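Long-range contacts in minor fimbrium tip subunit Mfa3 (PDB 5NF4), which forms part of the tip of the minor fimbriae of Porphyromonas gingivalis, filaments that mediate biofilm formation and adhesion to host cells and other oral bacteria: residues A[39-44]-A[168-173]; A[43-48]-A[102-107]; A[197-202]-A[326-331]; A[210-215]-A[237-242]. All coordinates share one frame; numbering follows the deposited sequence.

The four contacts fall into two groups on opposite sides of the centre of an elongated, strand-rich chain. Contacts 1 and 2 share Leu43 and Leu44 of strand 41-49, with centres 9 Å apart; the centres of contacts 3 and 4 lie 12 Å apart, and the two touch where Leu199 and Val201 pack on Ile213, Leu215 and Leu240. Between the groups the centres are 38 to 50 Å apart. The long, broken strand 180-205 bridges them, pairing with strand 41-49 at one end and strand 324-332 at the other. Contacts 1 and 2 close before contact 3 opens, and contact 4 forms between the two arms of contact 3. The propeptide residues take part in contacts 1 and 2, mostly as strand 41-49.

Contact 1: residues A[39-44]-A[168-173]; sequences PDVYLL and QTVTIG
The carbonyl oxygen of Gly173 is met by two consecutive residues of the 39-44 segment. Tyr42 N donates to Gly173 O at 3.0 Å, almost straight on (161° at the hydrogen), and the CA-H of Val41 approaches the same oxygen, Val41 CA lying 3.3 Å from Gly173 O. That oxygen also sits at the edge of the Tyr42 ring, near its plane. From the same glycine, Gly173 N gives a weak bond to Asp40 O, 3.4 Å long, so Val41 and Gly173 make a single isolated bridge.

Val41 does most of the side-chain work. With CG1 anti to the backbone N (chi1 -169°), both methyls straddle one backbone oxygen: CG1 and CG2 of Val41 each lie 3.2 Å from Thr171 O. Deeper in, Val41 CG1 meets Val170 CG1 at 3.8 Å, the two valines crossing at a slant, with Phe113 against Val170. Outside, Pro39 rests loosely on Ile172, while the carboxylate of Asp40 turns elsewhere, to a salt bridge with Lys107.

One beta bridge thereby joins the loop following strand 161-170 to the start of strand 41-49, at one end of the N-terminal beta-sandwich, consistent with the two-domain fimbrillin fold.

Contact 2: residues A[43-48]-A[102-107]; sequences LLVNAR and FTVKLK
Val45 lies against one face of the Phe102 ring, and this is the tight side of the contact. Val45 CB sits 4.0 Å from the centroid of the Phe102 ring, 21° off its normal, a CH-pi contact offset toward the rim; Val45 CG1 reaches Phe102 CZ at 3.6 Å. Phe102 can lie there because its CG stands between the backbone N and the carbonyl carbon (chi1 59°), which lays the ring alongside Val45 rather than out along the strand. The same layer continues with Leu43 CB on Val104 CG1 at 3.8 Å and Leu43 CG on Leu106 CD2 at 4.0 Å. Met74 of strand 71-78 touches both Val45 and Phe102, and His88 stacks on the Phe102 ring.

Turned the other way, Leu44 and Thr103 form the looser side. Leu44 CD1 comes to 3.6 Å from Thr103 OG1, but both residues are partly exposed; Pro179 touches both and Ile176 adds to the cover of Thr103.

Between the layers the backbones are held by two pairs of bonds: Leu43 with Val104 in both directions, each 2.9 Å between N and O, and Val45 with Phe102, also in both directions. The non-hydrogen-bonded pair Leu44-Thr103 lies between them. This antiparallel ladder, whose 43-48 segment belongs wholly to the propeptide, turns Leu43, Val45, Phe102, Val104 and Leu106 to the interior of the N-terminal beta-sandwich and leaves Leu44 and Thr103 on its other face.

Contact 3: residues A[197-202]-A[326-331]; sequences AKLDVN and YIYRIK
Leu199 and Val201 face the Tyr326, Tyr328 and Ile330 side chains in the apolar centre of this parallel strand pair. Leu199 CD1 slants against the Tyr328 ring, 3.7 Å from CE1, and Val201 CG1 presses on Ile330 CD1 at 3.4 Å, closer than usual for two methyls. At the start of the row Ala197 CB touches Tyr326 CE1. The buried tyrosine hydroxyls are bonded, Tyr326 OH to Thr294 and Tyr328 OH to Tyr304, while Phe278 and Tyr304 meet the Tyr328 ring edge-to-face.

The backbone ladder comes next. Lys198 O, Asp200 O and Asn202 O accept from Tyr326 N, Tyr328 N and Ile330 N, and Asp200 N and Asn202 N return bonds to Tyr326 O and Tyr328 O.

On the opposite face lies the polar edge, where Asn202 is the pivot. Its CG stands anti to the carbonyl carbon (chi1 -60°), and this turns the amide back along its own strand toward Asp200, with ND2 in the groove between the two strands. Tyr328 O, already bonded to Asn202 N at 2.8 Å, so gains a second donor, Asn202 ND2 at 3.3 Å, the two arriving from opposite faces of the carbonyl plane. Asn202 ND2 also gives a bond to Asp200 OD1 (2.9 Å), arriving from above the carboxylate plane. Gln248 shares OD1, and His325 binds OD2.

Two donations from ND2 fix which way round the amide sits, and the buried Asp200 carboxylate, supplied with three side-chain donors, is probably stabilised in its charged form.

Contact 4: residues A[210-215]-A[237-242]; sequences LQKIEL and PVELRR
Glu214 and Glu239 stand opposite each other on one face of an antiparallel pair, two acids in a non-hydrogen-bonded position with their CA atoms only 4.3 Å apart. The pairing is a short ladder in the C-terminal beta-sandwich. Their carboxylates splay: Glu214 OE2 lies 6.1 Å from Glu239 OE2, and it packs beside Pro237 CB. Lys212 reaches toward both, making a long salt bridge, 3.7 Å from NZ to OE2 of Glu214, and standing 5.0 Å from OE2 of Glu239; its charge would be expected to ease the repulsion on this outer face.

Three backbone bonds hold the ladder. Leu215 and Val238 exchange two, and Leu240 N gives the third to Ile213 O at 2.8 Å. Beyond that the pairing stops: the second strand breaks at Leu240 and Arg241 bonds to Leu250 instead, so 238-242 pairs first with strand 210-216 and then with strand 248-254. Before Ile213, a classic beta bulge puts Gln211 and Lys212 together opposite Thr281.

Leu240 fills the inner side at the break, against Leu199 and Val201. Its two methyls divide the work: CD2 lies 3.9 Å from Leu215 CB, and CD1 presses on Ile213 CG2 at a tight 3.5 Å.

Contact 1: residues A[39-44]-A[168-173]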
# COMPACT_ATOMS: atom_id res chain seq x y z
N PRO A 39 36.38 -1.52 -13.99
CA PRO A 39 36.56 -0.79 -12.72
C PRO A 39 35.25 -0.84 -11.95
O PRO A 39 34.23 -0.58 -12.54
CB PRO A 39 36.91 0.64 -13.15
CG PRO A 39 36.72 0.69 -14.64
CD PRO A 39 36.76 -0.72 -15.16
N ASP A 40 35.28 -1.19 -10.67
CA ASP A 40 34.05 -1.52 -9.95
C ASP A 40 33.46 -0.40 -9.11
O ASP A 40 34.07 0.67 -8.89
CB ASP A 40 34.30 -2.72 -9.05
CG ASP A 40 34.65 -3.96 -9.84
OD1 ASP A 40 33.89 -4.30 -10.77
OD2 ASP A 40 35.70 -4.58 -9.54
N VAL A 41 32.26 -0.69 -8.61
CA VAL A 41 31.59 0.13 -7.64
C VAL A 41 31.17 -0.76 -6.46
O VAL A 41 30.61 -1.83 -6.67
CB VAL A 41 30.32 0.78 -8.23
CG1 VAL A 41 29.77 1.86 -7.27
CG2 VAL A 41 30.60 1.36 -9.61
N TYR A 42 31.44 -0.29 -5.25
CA TYR A 42 30.85 -0.89 -4.04
C TYR A 42 29.87 0.12 -3.49
O TYR A 42 30.23 1.24 -3.16
CB TYR A 42 31.91 -1.22 -3.01
CG TYR A 42 32.90 -2.25 -3.51
CD1 TYR A 42 33.94 -1.88 -4.34
CD2 TYR A 42 32.76 -3.58 -3.18
CE1 TYR A 42 34.83 -2.82 -4.81
CE2 TYR A 42 33.63 -4.53 -3.65
CZ TYR A 42 34.67 -4.14 -4.46
OH TYR A 42 35.53 -5.11 -4.91
N LEU A 43 28.62 -0.33 -3.38
CA LEU A 43 27.49 0.48 -2.94
C LEU A 43 26.99 -0.00 -1.61
O LEU A 43 26.79 -1.20 -1.45
CB LEU A 43 26.32 0.39 -3.93
CG LEU A 43 26.28 1.19 -5.20
CD1 LEU A 43 24.88 1.03 -5.80
CD2 LEU A 43 26.60 2.62 -4.90
N LEU A 44 26.76 0.93 -0.70
CA LEU A 44 26.08 0.66 0.56
C LEU A 44 24.60 0.99 0.41
O LEU A 44 24.24 2.15 0.21
CB LEU A 44 26.70 1.48 1.69
CG LEU A 44 26.15 1.13 3.07
CD1 LEU A 44 26.51 -0.29 3.46
CD2 LEU A 44 26.68 2.10 4.11
N GLN A 168 19.35 5.49 -12.69
CA GLN A 168 20.24 6.01 -11.67
C GLN A 168 21.66 5.99 -12.15
O GLN A 168 22.11 5.02 -12.72
CB GLN A 168 20.14 5.17 -10.41
CG GLN A 168 18.73 5.06 -9.88
CD GLN A 168 18.22 6.37 -9.33
OE1 GLN A 168 18.70 6.82 -8.30
NE2 GLN A 168 17.24 6.97 -10.01
N THR A 169 22.37 7.07 -11.91
CA THR A 169 23.74 7.15 -12.33
C THR A 169 24.59 6.58 -11.23
O THR A 169 24.67 7.13 -10.14
CB THR A 169 24.16 8.59 -12.65
OG1 THR A 169 23.29 9.12 -13.66
CG2 THR A 169 25.58 8.63 -13.12
N VAL A 170 25.25 5.47 -11.54
CA VAL A 170 26.15 4.81 -10.59
C VAL A 170 27.58 5.07 -11.01
O VAL A 170 28.00 4.64 -12.10
CB VAL A 170 25.86 3.30 -10.55
CG1 VAL A 170 26.77 2.61 -9.55
CG2 VAL A 170 24.40 3.05 -10.21
N THR A 171 28.32 5.81 -10.17
CA THR A 171 29.67 6.22 -10.48
C THR A 171 30.68 5.28 -9.86
O THR A 171 30.38 4.52 -8.94
CB THR A 171 29.98 7.67 -9.99
OG1 THR A 171 29.66 7.79 -8.60
CG2 THR A 171 29.19 8.70 -10.79
N ILE A 172 31.90 5.37 -10.35
CA ILE A 172 32.99 4.51 -9.94
C ILE A 172 33.51 4.85 -8.56
O ILE A 172 33.71 6.02 -8.22
CB ILE A 172 34.15 4.61 -10.95
CG1 ILE A 172 33.72 4.00 -12.29
CG2 ILE A 172 35.41 3.92 -10.43
CD1 ILE A 172 34.57 4.40 -13.44
N GLY A 173 33.75 3.82 -7.76
CA GLY A 173 34.48 3.98 -6.52
C GLY A 173 33.99 3.09 -5.40
O GLY A 173 33.23 2.15 -5.62

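Contact 2: residues A[43-48]-A[102-107]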
# COMPACT_ATOMS: atom_id res chain seq x y z
N LEU A 43 28.62 -0.33 -3.38
CA LEU A 43 27.49 0.48 -2.94
C LEU A 43 26.99 -0.00 -1.61
O LEU A 43 26.79 -1.20 -1.45
CB LEU A 43 26.32 0.39 -3.93
CG LEU A 43 26.28 1.19 -5.20
CD1 LEU A 43 24.88 1.03 -5.80
CD2 LEU A 43 26.60 2.62 -4.90
N LEU A 44 26.76 0.93 -0.70
CA LEU A 44 26.08 0.66 0.56
C LEU A 44 24.60 0.99 0.41
O LEU A 44 24.24 2.15 0.21
CB LEU A 44 26.70 1.48 1.69
CG LEU A 44 26.15 1.13 3.07
CD1 LEU A 44 26.51 -0.29 3.46
CD2 LEU A 44 26.68 2.10 4.11
N VAL A 45 23.77 -0.04 0.52
CA VAL A 45 22.33 0.10 0.32
C VAL A 45 21.72 0.11 1.71
O VAL A 45 22.01 -0.77 2.53
CB VAL A 45 21.76 -1.05 -0.55
CG1 VAL A 45 20.22 -1.03 -0.59
CG2 VAL A 45 22.30 -0.95 -1.96
N ASN A 46 20.96 1.17 2.01
CA ASN A 46 20.16 1.22 3.24
C ASN A 46 18.69 1.35 2.89
O ASN A 46 18.30 2.32 2.23
CB ASN A 46 20.57 2.38 4.13
CG ASN A 46 20.15 2.16 5.58
OD1 ASN A 46 19.04 1.70 5.86
ND2 ASN A 46 21.04 2.45 6.50
N ALA A 47 17.91 0.36 3.31
CA ALA A 47 16.50 0.22 2.92
C ALA A 47 15.63 0.07 4.15
O ALA A 47 16.04 -0.47 5.17
CB ALA A 47 16.32 -0.97 2.01
N ARG A 48 14.40 0.58 4.06
CA ARG A 48 13.53 0.59 5.20
C ARG A 48 12.11 0.85 4.71
O ARG A 48 11.93 1.40 3.62
CB ARG A 48 13.97 1.64 6.20
CG ARG A 48 13.97 3.05 5.67
CD ARG A 48 14.05 4.03 6.82
NE ARG A 48 14.28 5.39 6.36
CZ ARG A 48 13.34 6.20 5.87
NH1 ARG A 48 12.08 5.78 5.74
NH2 ARG A 48 13.67 7.42 5.48
N PHE A 102 23.32 -3.29 3.59
CA PHE A 102 24.25 -4.26 3.01
C PHE A 102 25.07 -3.64 1.88
O PHE A 102 24.68 -2.64 1.30
CB PHE A 102 23.48 -5.48 2.49
CG PHE A 102 22.45 -5.17 1.44
CD1 PHE A 102 22.77 -5.12 0.08
CD2 PHE A 102 21.12 -4.96 1.80
CE1 PHE A 102 21.80 -4.84 -0.89
CE2 PHE A 102 20.16 -4.68 0.85
CZ PHE A 102 20.49 -4.63 -0.51
N THR A 103 26.20 -4.27 1.57
CA THR A 103 27.07 -3.80 0.50
C THR A 103 26.94 -4.68 -0.75
O THR A 103 26.88 -5.88 -0.64
CB THR A 103 28.48 -3.81 1.00
OG1 THR A 103 28.55 -2.97 2.16
CG2 THR A 103 29.43 -3.29 -0.07
N VAL A 104 26.88 -4.06 -1.93
CA VAL A 104 26.82 -4.78 -3.20
C VAL A 104 27.95 -4.28 -4.12
O VAL A 104 28.30 -3.10 -4.10
CB VAL A 104 25.46 -4.61 -3.91
CG1 VAL A 104 25.25 -3.18 -4.35
CG2 VAL A 104 25.38 -5.52 -5.11
N LYS A 105 28.51 -5.19 -4.90
CA LYS A 105 29.54 -4.84 -5.90
C LYS A 105 28.92 -4.92 -7.30
O LYS A 105 28.18 -5.85 -7.59
CB LYS A 105 30.71 -5.80 -5.79
CG LYS A 105 31.81 -5.60 -6.82
CD LYS A 105 32.89 -6.65 -6.60
CE LYS A 105 33.61 -7.01 -7.89
NZ LYS A 105 34.72 -7.98 -7.66
N LEU A 106 29.16 -3.93 -8.15
CA LEU A 106 28.64 -3.97 -9.52
C LEU A 106 29.43 -3.07 -10.43
O LEU A 106 30.24 -2.30 -9.97
CB LEU A 106 27.15 -3.59 -9.58
CG LEU A 106 26.77 -2.11 -9.42
CD1 LEU A 106 25.35 -1.82 -9.90
CD2 LEU A 106 26.96 -1.67 -7.95
N LYS A 107 29.17 -3.15 -11.72
CA LYS A 107 29.82 -2.27 -12.68
C LYS A 107 29.07 -0.94 -12.75
O LYS A 107 27.84 -0.90 -12.60
CB LYS A 107 29.86 -2.92 -14.06
CG LYS A 107 30.70 -4.21 -14.08
CD LYS A 107 32.19 -3.90 -13.78
CE LYS A 107 33.09 -5.12 -13.95
NZ LYS A 107 34.53 -4.75 -13.71

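Contact 3: residues A[197-202]-A[326-331]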
# COMPACT_ATOMS: atom_id res chain seq x y z
N ALA A 197 -3.31 0.18 1.55
CA ALA A 197 -3.68 1.36 2.33
C ALA A 197 -4.19 0.92 3.71
O ALA A 197 -4.57 -0.23 3.89
CB ALA A 197 -4.77 2.18 1.59
N LYS A 198 -4.17 1.83 4.68
CA LYS A 198 -4.66 1.55 6.03
C LYS A 198 -5.95 2.31 6.25
O LYS A 198 -6.01 3.53 6.04
CB LYS A 198 -3.60 1.93 7.04
CG LYS A 198 -3.96 1.77 8.51
CD LYS A 198 -2.78 2.14 9.40
CE LYS A 198 -3.09 1.99 10.87
NZ LYS A 198 -1.88 2.12 11.71
N LEU A 199 -6.98 1.58 6.68
CA LEU A 199 -8.26 2.17 6.99
C LEU A 199 -8.40 2.20 8.50
O LEU A 199 -8.23 1.19 9.16
CB LEU A 199 -9.40 1.37 6.37
CG LEU A 199 -10.82 1.80 6.74
CD1 LEU A 199 -11.14 3.21 6.20
CD2 LEU A 199 -11.82 0.80 6.22
N ASP A 200 -8.68 3.39 9.02
CA ASP A 200 -8.56 3.69 10.43
C ASP A 200 -9.85 4.37 10.89
O ASP A 200 -10.03 5.55 10.64
CB ASP A 200 -7.34 4.60 10.62
CG ASP A 200 -6.91 4.76 12.05
OD1 ASP A 200 -7.74 4.56 12.97
OD2 ASP A 200 -5.72 5.12 12.26
N VAL A 201 -10.75 3.62 11.51
CA VAL A 201 -12.06 4.14 11.91
C VAL A 201 -12.18 4.28 13.43
O VAL A 201 -12.05 3.31 14.19
CB VAL A 201 -13.19 3.25 11.35
CG1 VAL A 201 -14.55 3.76 11.78
CG2 VAL A 201 -13.12 3.19 9.83
N ASN A 202 -12.44 5.51 13.87
CA ASN A 202 -12.46 5.85 15.26
C ASN A 202 -13.82 6.37 15.71
O ASN A 202 -14.33 7.35 15.15
CB ASN A 202 -11.38 6.90 15.55
CG ASN A 202 -9.97 6.39 15.21
OD1 ASN A 202 -9.27 5.85 16.07
ND2 ASN A 202 -9.58 6.53 13.96
N TYR A 326 -6.08 6.32 5.75
CA TYR A 326 -7.42 6.88 5.67
C TYR A 326 -8.03 6.83 7.06
O TYR A 326 -8.27 5.75 7.62
CB TYR A 326 -8.27 6.10 4.65
CG TYR A 326 -7.76 6.23 3.23
CD1 TYR A 326 -6.66 5.48 2.81
CD2 TYR A 326 -8.32 7.14 2.35
CE1 TYR A 326 -6.13 5.64 1.51
CE2 TYR A 326 -7.81 7.29 1.03
CZ TYR A 326 -6.71 6.53 0.64
OH TYR A 326 -6.15 6.70 -0.63
N ILE A 327 -8.24 8.01 7.63
CA ILE A 327 -8.64 8.14 9.03
C ILE A 327 -10.03 8.76 9.14
O ILE A 327 -10.28 9.86 8.65
CB ILE A 327 -7.61 9.00 9.82
CG1 ILE A 327 -6.21 8.38 9.68
CG2 ILE A 327 -7.99 9.10 11.30
CD1 ILE A 327 -5.08 9.32 10.09
N TYR A 328 -10.93 8.03 9.80
CA TYR A 328 -12.28 8.48 10.04
C TYR A 328 -12.54 8.64 11.52
O TYR A 328 -12.11 7.83 12.36
CB TYR A 328 -13.30 7.50 9.42
CG TYR A 328 -13.18 7.51 7.92
CD1 TYR A 328 -12.23 6.74 7.28
CD2 TYR A 328 -13.97 8.36 7.14
CE1 TYR A 328 -12.09 6.77 5.91
CE2 TYR A 328 -13.83 8.40 5.76
CZ TYR A 328 -12.90 7.59 5.16
OH TYR A 328 -12.74 7.65 3.80
N ARG A 329 -13.21 9.75 11.85
CA ARG A 329 -13.66 10.03 13.20
C ARG A 329 -15.17 10.10 13.10
O ARG A 329 -15.72 10.95 12.40
CB ARG A 329 -13.02 11.34 13.72
CG ARG A 329 -11.50 11.26 13.63
CD ARG A 329 -10.80 12.55 13.90
NE ARG A 329 -11.00 13.60 12.90
CZ ARG A 329 -10.48 13.61 11.67
NH1 ARG A 329 -9.76 12.59 11.22
NH2 ARG A 329 -10.72 14.64 10.88
N ILE A 330 -15.82 9.16 13.78
CA ILE A 330 -17.27 8.98 13.66
C ILE A 330 -18.03 9.15 14.98
O ILE A 330 -17.62 8.63 16.01
CB ILE A 330 -17.59 7.59 13.09
CG1 ILE A 330 -16.92 7.42 11.73
CG2 ILE A 330 -19.14 7.40 12.99
CD1 ILE A 330 -17.01 6.03 11.20
N LYS A 331 -19.13 9.90 14.92
CA LYS A 331 -20.07 10.04 16.04
C LYS A 331 -21.33 9.27 15.69
O LYS A 331 -21.95 9.55 14.66
CB LYS A 331 -20.42 11.50 16.33
CG LYS A 331 -19.26 12.36 16.77
CD LYS A 331 -19.71 13.80 17.01
CE LYS A 331 -18.53 14.72 17.36
NZ LYS A 331 -19.00 16.12 17.70

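Contact 4: residues A[210-215]-A[237-242]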
# COMPACT_ATOMS: atom_id res chain seq x y z
N LEU A 210 -22.81 0.61 18.45
CA LEU A 210 -22.17 -0.01 17.29
C LEU A 210 -22.19 -1.51 17.41
O LEU A 210 -21.82 -2.06 18.43
CB LEU A 210 -20.71 0.47 17.15
CG LEU A 210 -19.87 -0.11 16.01
CD1 LEU A 210 -20.39 0.36 14.64
CD2 LEU A 210 -18.39 0.27 16.17
N GLN A 211 -22.63 -2.18 16.34
CA GLN A 211 -22.62 -3.64 16.31
C GLN A 211 -21.42 -4.12 15.52
O GLN A 211 -20.71 -5.03 15.94
CB GLN A 211 -23.91 -4.17 15.70
CG GLN A 211 -23.96 -5.67 15.59
CD GLN A 211 -25.18 -6.13 14.84
OE1 GLN A 211 -26.31 -5.74 15.16
NE2 GLN A 211 -24.97 -6.95 13.81
N LYS A 212 -21.18 -3.52 14.37
CA LYS A 212 -19.99 -3.88 13.60
C LYS A 212 -19.68 -2.94 12.47
O LYS A 212 -20.51 -2.13 12.06
CB LYS A 212 -20.12 -5.28 13.02
CG LYS A 212 -21.16 -5.43 11.97
CD LYS A 212 -21.02 -6.82 11.36
CE LYS A 212 -22.18 -7.20 10.50
NZ LYS A 212 -22.01 -8.57 9.95
N ILE A 213 -18.47 -3.10 11.96
CA ILE A 213 -17.93 -2.32 10.88
C ILE A 213 -17.31 -3.26 9.85
O ILE A 213 -16.51 -4.11 10.21
CB ILE A 213 -16.84 -1.33 11.33
CG1 ILE A 213 -17.26 -0.54 12.55
CG2 ILE A 213 -16.45 -0.42 10.14
CD1 ILE A 213 -16.18 0.42 13.05
N GLU A 214 -17.68 -3.07 8.59
CA GLU A 214 -17.18 -3.89 7.50
C GLU A 214 -16.62 -3.04 6.38
O GLU A 214 -17.24 -2.06 5.98
CB GLU A 214 -18.30 -4.75 6.89
CG GLU A 214 -18.86 -5.80 7.80
CD GLU A 214 -20.18 -6.35 7.29
OE1 GLU A 214 -21.19 -5.61 7.33
OE2 GLU A 214 -20.20 -7.52 6.84
N LEU A 215 -15.49 -3.46 5.84
CA LEU A 215 -14.95 -2.91 4.60
C LEU A 215 -15.46 -3.70 3.41
O LEU A 215 -15.31 -4.92 3.36
CB LEU A 215 -13.42 -2.94 4.64
CG LEU A 215 -12.69 -2.67 3.32
CD1 LEU A 215 -12.94 -1.27 2.76
CD2 LEU A 215 -11.24 -2.93 3.54
N PRO A 237 -16.80 -9.12 2.09
CA PRO A 237 -16.79 -8.14 3.17
C PRO A 237 -15.80 -8.52 4.27
O PRO A 237 -15.67 -9.67 4.66
CB PRO A 237 -18.24 -8.16 3.67
CG PRO A 237 -18.71 -9.56 3.33
CD PRO A 237 -18.08 -9.83 1.98
N VAL A 238 -15.06 -7.51 4.73
CA VAL A 238 -14.07 -7.66 5.77
C VAL A 238 -14.52 -6.98 7.06
O VAL A 238 -14.57 -5.75 7.10
CB VAL A 238 -12.75 -7.01 5.30
CG1 VAL A 238 -11.65 -7.08 6.39
CG2 VAL A 238 -12.29 -7.63 4.03
N GLU A 239 -14.82 -7.75 8.11
CA GLU A 239 -15.20 -7.16 9.39
C GLU A 239 -13.92 -6.57 9.98
O GLU A 239 -12.93 -7.28 10.14
CB GLU A 239 -15.84 -8.18 10.31
CG GLU A 239 -16.51 -7.52 11.49
CD GLU A 239 -17.22 -8.50 12.41
OE1 GLU A 239 -17.45 -8.14 13.58
OE2 GLU A 239 -17.55 -9.62 11.97
N LEU A 240 -13.91 -5.27 10.26
CA LEU A 240 -12.71 -4.61 10.81
C LEU A 240 -12.35 -5.11 12.20
O LEU A 240 -13.19 -5.61 12.93
CB LEU A 240 -12.88 -3.09 10.86
CG LEU A 240 -13.19 -2.40 9.52
CD1 LEU A 240 -13.06 -0.90 9.68
CD2 LEU A 240 -12.31 -2.87 8.34
N ARG A 241 -11.09 -4.96 12.57
CA ARG A 241 -10.63 -5.48 13.84
C ARG A 241 -10.47 -4.36 14.84
O ARG A 241 -9.80 -3.35 14.58
CB ARG A 241 -9.32 -6.25 13.65
CG ARG A 241 -9.54 -7.61 12.98
CD ARG A 241 -8.35 -8.54 13.16
NE ARG A 241 -8.54 -9.80 12.44
CZ ARG A 241 -7.61 -10.75 12.31
NH1 ARG A 241 -6.41 -10.58 12.86
NH2 ARG A 241 -7.87 -11.86 11.64
N ARG A 242 -11.09 -4.55 15.98
CA ARG A 242 -11.01 -3.59 17.06
C ARG A 242 -9.64 -3.66 17.70
O ARG A 242 -9.16 -4.74 18.01
CB ARG A 242 -12.08 -3.87 18.10
CG ARG A 242 -12.17 -2.82 19.20
CD ARG A 242 -13.20 -3.19 20.27
NE ARG A 242 -13.57 -1.99 21.01
CZ ARG A 242 -14.77 -1.75 21.51
NH1 ARG A 242 -15.76 -2.65 21.41
NH2 ARG A 242 -14.98 -0.59 22.12